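Local coordinates for fucose-specific lectin (Aleuria aurantia, PDB 6GKE), which binds L-fucose at sites between the blades of a six-bladed beta-propeller, preferring alpha-1,6-linked core fucose on glycoproteins, at residues N85-F90 and V107-N112; F60-A65 and Y79-D84; R131-K136 and I144-W149. The protein carries 1 engineered substitution. One frame throughout, in Å; residues are numbered along the deposited sequence.

Interaction 1. Residues N85-F90 and V107-N112. With FUC (alpha-L-fucopyranose), chain B.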
loop_
_atom_site.group_PDB
_atom_site.type_symbol
_atom_site.label_atom_id
_atom_site.label_comp_id
_atom_site.label_asym_id
_atom_site.label_seq_id
_atom_site.Cartn_x
_atom_site.Cartn_y
_atom_site.Cartn_z
ATOM N N ASN A 85 18.593 11.203 4.218
ATOM C CA ASN A 85 17.722 12.367 4.332
ATOM C C ASN A 85 18.414 13.632 3.809
ATOM O O ASN A 85 18.187 14.722 4.320
ATOM C CB ASN A 85 17.192 12.542 5.755
ATOM C CG ASN A 85 16.063 11.577 6.026
ATOM O OD1 ASN A 85 15.103 11.524 5.256
ATOM N ND2 ASN A 85 16.177 10.804 7.094
ATOM N N ILE A 86 19.215 13.484 2.752
ATOM C CA ILE A 86 19.822 14.626 2.087
ATOM C C ILE A 86 19.004 14.951 0.837
ATOM O O ILE A 86 18.712 14.077 0.024
ATOM C CB ILE A 86 21.302 14.358 1.752
ATOM C CG1 ILE A 86 22.116 14.050 3.011
ATOM C CG2 ILE A 86 21.898 15.515 0.970
ATOM C CD1 ILE A 86 22.142 15.167 4.026
ATOM N N LEU A 87 18.644 16.228 0.706
ATOM C CA LEU A 87 17.903 16.739 -0.436
ATOM C C LEU A 87 18.715 16.482 -1.707
ATOM O O LEU A 87 19.880 16.855 -1.785
ATOM C CB LEU A 87 17.657 18.233 -0.210
ATOM C CG LEU A 87 16.817 18.944 -1.265
ATOM C CD1 LEU A 87 15.428 18.331 -1.396
ATOM C CD2 LEU A 87 16.731 20.418 -0.921
ATOM N N SER A 88 18.070 15.849 -2.690
ATOM C CA SER A 88 18.717 15.341 -3.882
ATOM C C SER A 88 17.899 15.728 -5.116
ATOM O O SER A 88 16.728 16.097 -5.018
ATOM C CB SER A 88 18.896 13.841 -3.776
ATOM O OG SER A 88 19.665 13.494 -2.633
ATOM N N GLU A 89 18.536 15.622 -6.283
ATOM C CA GLU A 89 17.974 16.127 -7.527
ATOM C C GLU A 89 18.406 15.240 -8.690
ATOM O O GLU A 89 19.589 14.954 -8.847
ATOM C CB GLU A 89 18.467 17.556 -7.748
ATOM C CG GLU A 89 18.013 18.223 -9.037
ATOM C CD GLU A 89 18.804 19.485 -9.334
ATOM O OE1 GLU A 89 20.053 19.399 -9.316
ATOM O OE2 GLU A 89 18.177 20.548 -9.588
ATOM N N PHE A 90 17.429 14.873 -9.521
ATOM C CA PHE A 90 17.681 14.253 -10.812
ATOM C C PHE A 90 17.365 15.268 -11.906
ATOM O O PHE A 90 16.407 16.029 -11.822
ATOM C CB PHE A 90 16.899 12.949 -10.964
ATOM C CG PHE A 90 17.401 11.930 -9.979
ATOM C CD1 PHE A 90 18.600 11.274 -10.211
ATOM C CD2 PHE A 90 16.750 11.706 -8.776
ATOM C CE1 PHE A 90 19.128 10.404 -9.272
ATOM C CE2 PHE A 90 17.280 10.835 -7.839
ATOM C CZ PHE A 90 18.465 10.184 -8.088
ATOM N N VAL A 107 22.006 19.493 2.204
ATOM C CA VAL A 107 20.805 19.991 2.872
ATOM C C VAL A 107 20.084 18.813 3.530
ATOM O O VAL A 107 19.539 17.954 2.836
ATOM C CB VAL A 107 19.883 20.712 1.873
ATOM C CG1 VAL A 107 18.623 21.219 2.563
ATOM C CG2 VAL A 107 20.604 21.847 1.155
ATOM N N LYS A 108 20.091 18.765 4.865
ATOM C CA LYS A 108 19.404 17.704 5.595
ATOM C C LYS A 108 17.919 18.070 5.726
ATOM O O LYS A 108 17.561 19.193 6.080
ATOM C CB LYS A 108 20.063 17.473 6.958
ATOM C CG LYS A 108 19.563 16.260 7.733
ATOM C CD LYS A 108 20.156 14.946 7.272
ATOM C CE LYS A 108 20.018 13.837 8.292
ATOM N NZ LYS A 108 21.019 12.767 8.067
ATOM N N VAL A 109 17.072 17.088 5.445
ATOM C CA VAL A 109 15.633 17.238 5.446
ATOM C C VAL A 109 15.050 16.367 6.562
ATOM O O VAL A 109 15.525 15.261 6.817
ATOM C CB VAL A 109 15.092 16.854 4.057
ATOM C CG1 VAL A 109 13.579 16.899 3.952
ATOM C CG2 VAL A 109 15.707 17.722 2.974
ATOM N N GLY A 110 14.019 16.879 7.242
ATOM C CA GLY A 110 13.300 16.072 8.222
ATOM C C GLY A 110 12.743 14.812 7.577
ATOM O O GLY A 110 12.288 14.843 6.433
ATOM N N SER A 111 12.756 13.688 8.298
ATOM C CA SER A 111 12.412 12.416 7.665
ATOM C C SER A 111 10.995 12.439 7.077
ATOM O O SER A 111 10.762 11.793 6.054
ATOM C CB SER A 111 12.592 11.265 8.609
ATOM O OG SER A 111 11.723 11.398 9.713
ATOM N N ASN A 112 10.066 13.155 7.724
ATOM C CA ASN A 112 8.669 13.192 7.281
ATOM C C ASN A 112 8.350 14.456 6.470
ATOM O O ASN A 112 7.173 14.746 6.218
ATOM C CB ASN A 112 7.701 13.089 8.461
ATOM C CG ASN A 112 6.307 12.680 8.028
ATOM O OD1 ASN A 112 6.137 11.852 7.130
ATOM N ND2 ASN A 112 5.299 13.244 8.673
HETATM C C1 FUC B . 21.919 21.829 -13.415
HETATM C C2 FUC B . 21.811 21.139 -12.061
HETATM C C3 FUC B . 21.596 22.165 -10.956
HETATM C C4 FUC B . 20.373 23.014 -11.298
HETATM C C5 FUC B . 20.611 23.697 -12.639
HETATM C C6 FUC B . 19.461 24.586 -13.077
HETATM O O2 FUC B . 23.003 20.388 -11.805
HETATM O O3 FUC B . 21.486 21.509 -9.688
HETATM O O4 FUC B . 19.186 22.218 -11.423
HETATM O O5 FUC B . 20.805 22.691 -13.649
HETATM O O HOH W 1 12.871 13.210 4.090
HETATM O O HOH W 2 21.575 18.692 -0.540
#
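The carboxamide of N85 is the flat group that meets S111 and V109: S111 CA and V109 O both stand on the same side of its plane, S111 CA lying 3.7 Å from N85 OD1. Chi1 of -78° puts CG anti to the carbonyl carbon; beyond it the amide lies against S111 CA, and the polar ends look past it, OD1 to K58 and ND2 to G311 O of the second subunit. The backbones pair through a single bridge between I86 and K108. V109 N donates to N85 O at 2.8 Å (164° at the hydrogen) and L87 N to V107 O at 2.9 Å (174°). Water 2 carries the pairing one step further, accepting from V107 N and donating to L87 O at 2.8 Å. The apolar part is small: L87 and V107 lie side by side, CB to CB 3.9 Å, while V109 CG2 meets L87 CB at 3.8 Å. The I86 and K108 side chains cross at about a right angle, CD1 of I86 meeting CD of K108 in the conformer given, and K108 NZ is bonded to D84 O. Further along the strand, E89 takes fucose O3 on OE1 (2.6 Å) and fucose O4 on OE2 (2.7 Å). Chemically, two nearly straight N-H...O bonds, extended by water 2, set the register between the inter-blade linker and the start of this strand, the few apolar contacts follow it, and the same strand then delivers the fucose-binding carboxylate.

Interaction 2. Residues F60-A65 and Y79-D84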
loop_
_atom_site.group_PDB
_atom_site.type_symbol
_atom_site.label_atom_id
_atom_site.label_comp_id
_atom_site.label_asym_id
_atom_site.label_seq_id
_atom_site.Cartn_x
_atom_site.Cartn_y
_atom_site.Cartn_z
ATOM N N PHE A 60 9.480 5.916 0.308
ATOM C CA PHE A 60 8.495 6.912 0.784
ATOM C C PHE A 60 9.092 8.326 0.762
ATOM O O PHE A 60 8.586 9.222 1.429
ATOM C CB PHE A 60 7.923 6.537 2.160
ATOM C CG PHE A 60 7.437 5.112 2.218
ATOM C CD1 PHE A 60 6.197 4.767 1.708
ATOM C CD2 PHE A 60 8.232 4.106 2.743
ATOM C CE1 PHE A 60 5.763 3.451 1.721
ATOM C CE2 PHE A 60 7.793 2.791 2.767
ATOM C CZ PHE A 60 6.560 2.467 2.252
ATOM N N SER A 61 10.114 8.547 -0.067
ATOM C CA SER A 61 10.689 9.865 -0.242
ATOM C C SER A 61 9.625 10.857 -0.684
ATOM O O SER A 61 8.807 10.563 -1.561
ATOM C CB SER A 61 11.770 9.840 -1.292
ATOM O OG SER A 61 12.279 11.144 -1.560
ATOM N N PRO A 62 9.688 12.116 -0.209
ATOM C CA PRO A 62 8.905 13.165 -0.848
ATOM C C PRO A 62 9.446 13.415 -2.264
ATOM O O PRO A 62 10.585 13.040 -2.579
ATOM C CB PRO A 62 9.104 14.358 0.089
ATOM C CG PRO A 62 10.493 14.139 0.642
ATOM C CD PRO A 62 10.582 12.641 0.841
ATOM N N LEU A 63 8.613 14.031 -3.107
ATOM C CA LEU A 63 8.956 14.334 -4.497
ATOM C C LEU A 63 8.420 15.719 -4.856
ATOM O O LEU A 63 7.369 16.144 -4.374
ATOM C CB LEU A 63 8.336 13.322 -5.463
ATOM C CG LEU A 63 8.825 11.880 -5.362
ATOM C CD1 LEU A 63 7.992 10.982 -6.267
ATOM C CD2 LEU A 63 10.303 11.756 -5.706
ATOM N N ALA A 64 9.131 16.384 -5.769
ATOM C CA ALA A 64 8.656 17.593 -6.425
ATOM C C ALA A 64 9.340 17.666 -7.789
ATOM O O ALA A 64 10.373 17.036 -7.988
ATOM C CB ALA A 64 8.941 18.825 -5.590
ATOM N N ALA A 65 8.778 18.432 -8.720
ATOM C CA ALA A 65 9.381 18.530 -10.045
ATOM C C ALA A 65 9.028 19.859 -10.702
ATOM O O ALA A 65 7.939 20.399 -10.475
ATOM C CB ALA A 65 8.939 17.382 -10.917
ATOM N N TYR A 79 13.073 16.539 -7.506
ATOM C CA TYR A 79 13.623 16.645 -6.155
ATOM C C TYR A 79 13.099 15.495 -5.303
ATOM O O TYR A 79 11.945 15.089 -5.422
ATOM C CB TYR A 79 13.290 18.016 -5.550
ATOM C CG TYR A 79 13.901 19.097 -6.397
ATOM C CD1 TYR A 79 15.266 19.312 -6.351
ATOM C CD2 TYR A 79 13.167 19.793 -7.343
ATOM C CE1 TYR A 79 15.891 20.204 -7.204
ATOM C CE2 TYR A 79 13.773 20.693 -8.206
ATOM C CZ TYR A 79 15.142 20.885 -8.148
ATOM O OH TYR A 79 15.743 21.726 -9.042
ATOM N N CYS A 80 13.986 14.994 -4.441
ATOM C CA CYS A 80 13.701 13.855 -3.595
ATOM C C CYS A 80 14.691 13.877 -2.432
ATOM O O CYS A 80 15.453 14.829 -2.285
ATOM C CB CYS A 80 13.786 12.565 -4.400
ATOM S SG CYS A 80 15.451 12.228 -5.033
ATOM N N VAL A 81 14.679 12.831 -1.606
ATOM C CA VAL A 81 15.541 12.686 -0.468
ATOM C C VAL A 81 16.250 11.316 -0.562
ATOM O O VAL A 81 15.565 10.327 -0.835
ATOM C CB VAL A 81 14.655 12.853 0.785
ATOM C CG1 VAL A 81 15.442 12.666 2.063
ATOM C CG2 VAL A 81 13.947 14.205 0.801
ATOM N N ASN A 82 17.550 11.247 -0.270
ATOM C CA ASN A 82 18.253 9.971 -0.268
ATOM C C ASN A 82 18.089 9.287 1.098
ATOM O O ASN A 82 17.370 9.758 1.974
ATOM C CB ASN A 82 19.700 10.146 -0.735
ATOM C CG ASN A 82 20.615 10.786 0.285
ATOM O OD1 ASN A 82 20.235 11.017 1.433
ATOM N ND2 ASN A 82 21.837 11.081 -0.132
ATOM N N LYS A 83 18.773 8.158 1.290
ATOM C CA LYS A 83 18.581 7.334 2.482
ATOM C C LYS A 83 19.205 7.973 3.719
ATOM O O LYS A 83 18.942 7.525 4.826
ATOM C CB LYS A 83 19.130 5.925 2.273
ATOM C CG LYS A 83 18.167 5.058 1.487
ATOM C CD LYS A 83 18.717 3.715 1.142
ATOM C CE LYS A 83 17.752 2.911 0.302
ATOM N NZ LYS A 83 18.352 1.613 -0.077
ATOM N N ASP A 84 20.012 9.024 3.519
ATOM C CA ASP A 84 20.575 9.815 4.619
ATOM C C ASP A 84 19.782 11.116 4.820
ATOM O O ASP A 84 20.232 12.013 5.531
ATOM C CB ASP A 84 22.059 10.084 4.373
ATOM C CG ASP A 84 22.894 8.815 4.419
ATOM O OD1 ASP A 84 22.708 8.032 5.365
ATOM O OD2 ASP A 84 23.696 8.607 3.493
#
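S61 through A64 run against Y79 to V81 at the open end of the hairpin formed by strands 64-70 and 73-81, the first two strands of one four-stranded propeller blade. The touching parts are antiparallel, their directions 164° apart. Among the backbone hydrogen bonds, A64 and Y79 make a full hydrogen-bonded pair: Y79 N donates to A64 O at 2.8 Å, and A64 N to Y79 O at 3.1 Å. Moving on from this pair, the next such position would set P62 against V81, but proline has no N-H, and there a side chain takes over. S61 OG sits anti to the backbone N (chi1 175°), accepts from V81 N at 2.9 Å (154° at the hydrogen) and donates to P62 O at 2.7 Å. Gripped by two bonds, the hydroxyl bridges V81 N and P62 O, which pair directly in a regular antiparallel register. Weaker CA-H...O contacts fill in the rest, with L63 CA 3.2 Å from Y79 O and C80 CA likewise close to P62 O. Apolar contacts occur in three places. P62 crosses V81 obliquely, its ring atoms against CG2, and L115 packs on the proline as well. A64 CB and Y79 CB share one side of the sheet; from there the Y79 ring packs on I130 and V132 of the next blade, while its hydroxyl bonds E89, which binds fucose, placing Y79 in the second shell of that site, where it probably helps position the carboxylate. L63, directed mostly away from C80, still brings its CD2 to within 3.8 Å of C80 CB.

Interaction 3. Residues R131-K136 and I144-W149. With FUC (alpha-L-fucopyranose), chain E; FUC (alpha-L-fucopyranose), chain B; NDG (2-acetamido-2-deoxy-alpha-D-glucopyranose), chain C.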
loop_
_atom_site.group_PDB
_atom_site.type_symbol
_atom_site.label_atom_id
_atom_site.label_comp_id
_atom_site.label_asym_id
_atom_site.label_seq_id
_atom_site.Cartn_x
_atom_site.Cartn_y
_atom_site.Cartn_z
ATOM N N ARG A 131 13.163 27.367 -6.989
ATOM C CA ARG A 131 13.068 27.421 -5.533
ATOM C C ARG A 131 12.499 26.086 -5.059
ATOM O O ARG A 131 11.519 25.602 -5.628
ATOM C CB ARG A 131 12.180 28.581 -5.072
ATOM C CG ARG A 131 12.590 29.953 -5.598
ATOM C CD ARG A 131 13.897 30.440 -4.998
ATOM N NE ARG A 131 14.278 31.786 -5.416
ATOM C CZ ARG A 131 15.069 32.091 -6.445
ATOM N NH1 ARG A 131 15.465 31.160 -7.301
ATOM N NH2 ARG A 131 15.470 33.343 -6.616
ATOM N N VAL A 132 13.123 25.518 -4.023
ATOM C CA VAL A 132 12.731 24.244 -3.450
ATOM C C VAL A 132 12.399 24.471 -1.973
ATOM O O VAL A 132 13.169 25.122 -1.271
ATOM C CB VAL A 132 13.835 23.186 -3.616
ATOM C CG1 VAL A 132 13.422 21.854 -3.012
ATOM C CG2 VAL A 132 14.229 23.012 -5.072
ATOM N N TYR A 133 11.262 23.923 -1.534
ATOM C CA TYR A 133 10.748 24.116 -0.181
ATOM C C TYR A 133 10.702 22.771 0.537
ATOM O O TYR A 133 10.278 21.761 -0.032
ATOM C CB TYR A 133 9.370 24.788 -0.232
ATOM C CG TYR A 133 9.451 26.126 -0.914
ATOM C CD1 TYR A 133 9.780 27.271 -0.205
ATOM C CD2 TYR A 133 9.323 26.228 -2.290
ATOM C CE1 TYR A 133 9.956 28.489 -0.841
ATOM C CE2 TYR A 133 9.501 27.438 -2.939
ATOM C CZ TYR A 133 9.828 28.570 -2.218
ATOM O OH TYR A 133 10.016 29.750 -2.886
ATOM N N TYR A 134 11.151 22.785 1.793
ATOM C CA TYR A 134 11.339 21.580 2.581
ATOM C C TYR A 134 11.276 21.959 4.060
ATOM O O TYR A 134 11.300 23.131 4.417
ATOM C CB TYR A 134 12.689 20.923 2.257
ATOM C CG TYR A 134 13.882 21.760 2.653
ATOM C CD1 TYR A 134 14.318 22.819 1.873
ATOM C CD2 TYR A 134 14.559 21.523 3.838
ATOM C CE1 TYR A 134 15.387 23.618 2.255
ATOM C CE2 TYR A 134 15.632 22.308 4.231
ATOM C CZ TYR A 134 16.053 23.358 3.438
ATOM O OH TYR A 134 17.101 24.147 3.818
ATOM N N GLN A 135 11.240 20.943 4.923
ATOM C CA GLN A 135 11.332 21.155 6.358
ATOM C C GLN A 135 12.542 20.402 6.905
ATOM O O GLN A 135 12.922 19.348 6.398
ATOM C CB GLN A 135 10.054 20.710 7.060
ATOM C CG GLN A 135 8.854 21.499 6.566
ATOM C CD GLN A 135 7.670 21.387 7.487
ATOM O OE1 GLN A 135 6.971 20.373 7.518
ATOM N NE2 GLN A 135 7.451 22.426 8.275
ATOM N N LYS A 136 13.115 20.959 7.974
ATOM C CA LYS A 136 14.253 20.363 8.667
ATOM C C LYS A 136 13.789 19.455 9.809
ATOM O O LYS A 136 14.507 18.531 10.185
ATOM C CB LYS A 136 15.153 21.455 9.249
ATOM C CG LYS A 136 15.887 22.304 8.227
ATOM C CD LYS A 136 16.787 23.334 8.870
ATOM C CE LYS A 136 17.584 24.147 7.874
ATOM N NZ LYS A 136 18.581 25.009 8.549
ATOM N N ILE A 144 9.034 26.189 7.320
ATOM C CA ILE A 144 9.385 25.825 5.965
ATOM C C ILE A 144 10.664 26.572 5.587
ATOM O O ILE A 144 10.807 27.754 5.872
ATOM C CB ILE A 144 8.223 26.119 5.003
ATOM C CG1 ILE A 144 7.059 25.168 5.282
ATOM C CG2 ILE A 144 8.674 26.068 3.548
ATOM C CD1 ILE A 144 5.753 25.639 4.705
ATOM N N HIS A 145 11.583 25.839 4.957
ATOM C CA HIS A 145 12.840 26.368 4.484
ATOM C C HIS A 145 12.872 26.328 2.959
ATOM O O HIS A 145 12.213 25.497 2.341
ATOM C CB HIS A 145 14.004 25.563 5.060
ATOM C CG HIS A 145 14.117 25.692 6.538
ATOM N ND1 HIS A 145 14.991 26.583 7.134
ATOM C CD2 HIS A 145 13.450 25.084 7.544
ATOM C CE1 HIS A 145 14.872 26.491 8.445
ATOM N NE2 HIS A 145 13.935 25.582 8.720
ATOM N N GLU A 146 13.692 27.207 2.386
ATOM C CA GLU A 146 13.799 27.382 0.947
ATOM C C GLU A 146 15.261 27.230 0.523
ATOM O O GLU A 146 16.151 27.803 1.160
ATOM C CB GLU A 146 13.287 28.780 0.601
ATOM C CG GLU A 146 13.359 29.165 -0.865
ATOM C CD GLU A 146 13.115 30.647 -1.080
ATOM O OE1 GLU A 146 13.815 31.438 -0.409
ATOM O OE2 GLU A 146 12.239 31.007 -1.904
ATOM N N TYR A 147 15.491 26.501 -0.573
ATOM C CA TYR A 147 16.790 26.494 -1.256
ATOM C C TYR A 147 16.587 27.121 -2.641
ATOM O O TYR A 147 15.542 26.957 -3.269
ATOM C CB TYR A 147 17.458 25.104 -1.266
ATOM C CG TYR A 147 18.832 25.170 -0.646
ATOM C CD1 TYR A 147 18.968 25.257 0.732
ATOM C CD2 TYR A 147 19.982 25.295 -1.412
ATOM C CE1 TYR A 147 20.201 25.456 1.331
ATOM C CE2 TYR A 147 21.226 25.496 -0.828
ATOM C CZ TYR A 147 21.335 25.582 0.549
ATOM O OH TYR A 147 22.543 25.806 1.149
ATOM N N VAL A 148 17.608 27.857 -3.077
ATOM C CA VAL A 148 17.513 28.822 -4.165
ATOM C C VAL A 148 18.526 28.479 -5.256
ATOM O O VAL A 148 19.713 28.385 -4.959
ATOM C CB VAL A 148 17.819 30.227 -3.609
ATOM C CG1 VAL A 148 17.963 31.276 -4.700
ATOM C CG2 VAL A 148 16.792 30.651 -2.571
ATOM N N TRP A 149 18.070 28.366 -6.509
ATOM C CA TRP A 149 18.958 28.335 -7.674
ATOM C C TRP A 149 18.643 29.531 -8.563
ATOM O O TRP A 149 17.606 29.541 -9.225
ATOM C CB TRP A 149 18.818 27.073 -8.534
ATOM C CG TRP A 149 19.621 27.174 -9.800
ATOM C CD1 TRP A 149 19.315 27.825 -10.966
ATOM C CD2 TRP A 149 20.935 26.631 -9.992
ATOM N NE1 TRP A 149 20.344 27.710 -11.865
ATOM C CE2 TRP A 149 21.349 26.972 -11.296
ATOM C CE3 TRP A 149 21.786 25.874 -9.186
ATOM C CZ2 TRP A 149 22.587 26.580 -11.804
ATOM C CZ3 TRP A 149 23.007 25.487 -9.687
ATOM C CH2 TRP A 149 23.398 25.833 -10.980
HETATM C C1 FUC E . 15.801 35.186 -3.353
HETATM C C2 FUC E . 15.451 34.410 -2.089
HETATM C C3 FUC E . 14.023 34.773 -1.659
HETATM C C4 FUC E . 13.044 34.533 -2.812
HETATM C C5 FUC E . 13.490 35.409 -3.975
HETATM C C6 FUC E . 12.567 35.305 -5.171
HETATM O O1 FUC E . 15.942 36.557 -2.986
HETATM O O2 FUC E . 16.417 34.694 -1.058
HETATM O O3 FUC E . 13.650 34.052 -0.485
HETATM O O4 FUC E . 13.063 33.176 -3.260
HETATM O O5 FUC E . 14.806 35.023 -4.375
HETATM C C1 FUC B . 21.919 21.829 -13.415
HETATM C C2 FUC B . 21.811 21.139 -12.061
HETATM C C3 FUC B . 21.596 22.165 -10.956
HETATM C C4 FUC B . 20.373 23.014 -11.298
HETATM C C5 FUC B . 20.611 23.697 -12.639
HETATM C C6 FUC B . 19.461 24.586 -13.077
HETATM O O2 FUC B . 23.003 20.388 -11.805
HETATM O O3 FUC B . 21.486 21.509 -9.688
HETATM O O4 FUC B . 19.186 22.218 -11.423
HETATM O O5 FUC B . 20.805 22.691 -13.649
HETATM C C1 NDG C . 26.262 25.449 -13.450
HETATM C C2 NDG C . 27.310 24.386 -13.136
HETATM C C3 NDG C . 27.316 23.332 -14.236
HETATM C C4 NDG C . 25.914 22.762 -14.430
HETATM C C5 NDG C . 24.872 23.860 -14.629
HETATM C C6 NDG C . 23.457 23.294 -14.630
HETATM C C7 NDG C . 29.278 25.031 -11.808
HETATM C C8 NDG C . 30.641 25.662 -11.843
HETATM O O5 NDG C . 24.981 24.831 -13.585
HETATM O O3 NDG C . 28.217 22.280 -13.875
HETATM O O4 NDG C . 25.885 21.876 -15.553
HETATM O O6 NDG C . 23.126 22.588 -13.414
HETATM O O7 NDG C . 28.808 24.606 -10.762
HETATM N N2 NDG C . 28.635 24.972 -12.982
HETATM O O1 NDG C . 26.601 26.135 -14.661
HETATM O O HOH W 3 17.270 26.867 3.502
#
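E146 holds CG anti to its backbone N (chi1 178°) and runs on extended, whereas R131 turns at chi2 (-69°), which brings CD round beside E146 OE2; carboxylate and guanidinium then meet the same fucose from the paired strands 129-134 and 142-149, the middle two of a propeller blade. Four consecutive antiparallel pairs, R131-V148 to Y134-H145, set this hairpin. R131 and E146 do not form a salt bridge; the sugar links them. Fucose O4 (chain E) receives R131 NE at 2.8 Å and donates to E146 OE2 at 2.7 Å, while fucose O3 donates to E146 OE1 at 2.6 Å. R131 NH2 adds a bond to the ring oxygen O5, and W199 of the next blade also bonds this fucose. V148 CG1 lies over the centre of the guanidinium, 3.5 Å from R131 CZ. Y133 runs alongside E146 and donates a weak hydrogen bond from OH to OE2, which would help to hold the carboxylate in place. On the other side of the sheet, the Y134 ring takes H145 CB over one face in a CH-pi contact, 3.7 Å from CB to the ring centroid. In the conformer given, K136 CE sits over a face of the H145 ring in the same manner. At the far end W149, also in one of two conformers, serves a different site: C5 of the chain B fucose lies over one indole face, and CH2 comes within 3.2 Å of O5 of the N-acetylglucosamine, at the ring edge. Water 3 donates to E146 O at 2.8 Å and also bonds Y134 OH, 2.7 Å away.

Overall arrangement
From the N terminus, interaction 2 closes first, joining the two strands of the hairpin 64-70/73-81. Interaction 1 follows: it spans the outer part of that blade and brings the linker 107-112 back against the start of strand 87-93. Interaction 3 then closes the hairpin 129-134/142-149 in the next blade. The three are in series; none nests or crosses. Strands 73-81 and 87-93 are sheet neighbours, so interactions 1 and 2 share a blade, and both also touch the second subunit. The linker joins the blades: G110 N bonds Q135 O, and V107 packs on Y134 and Y147. Interactions 1 and 3 reach the chain B fucose between these blades.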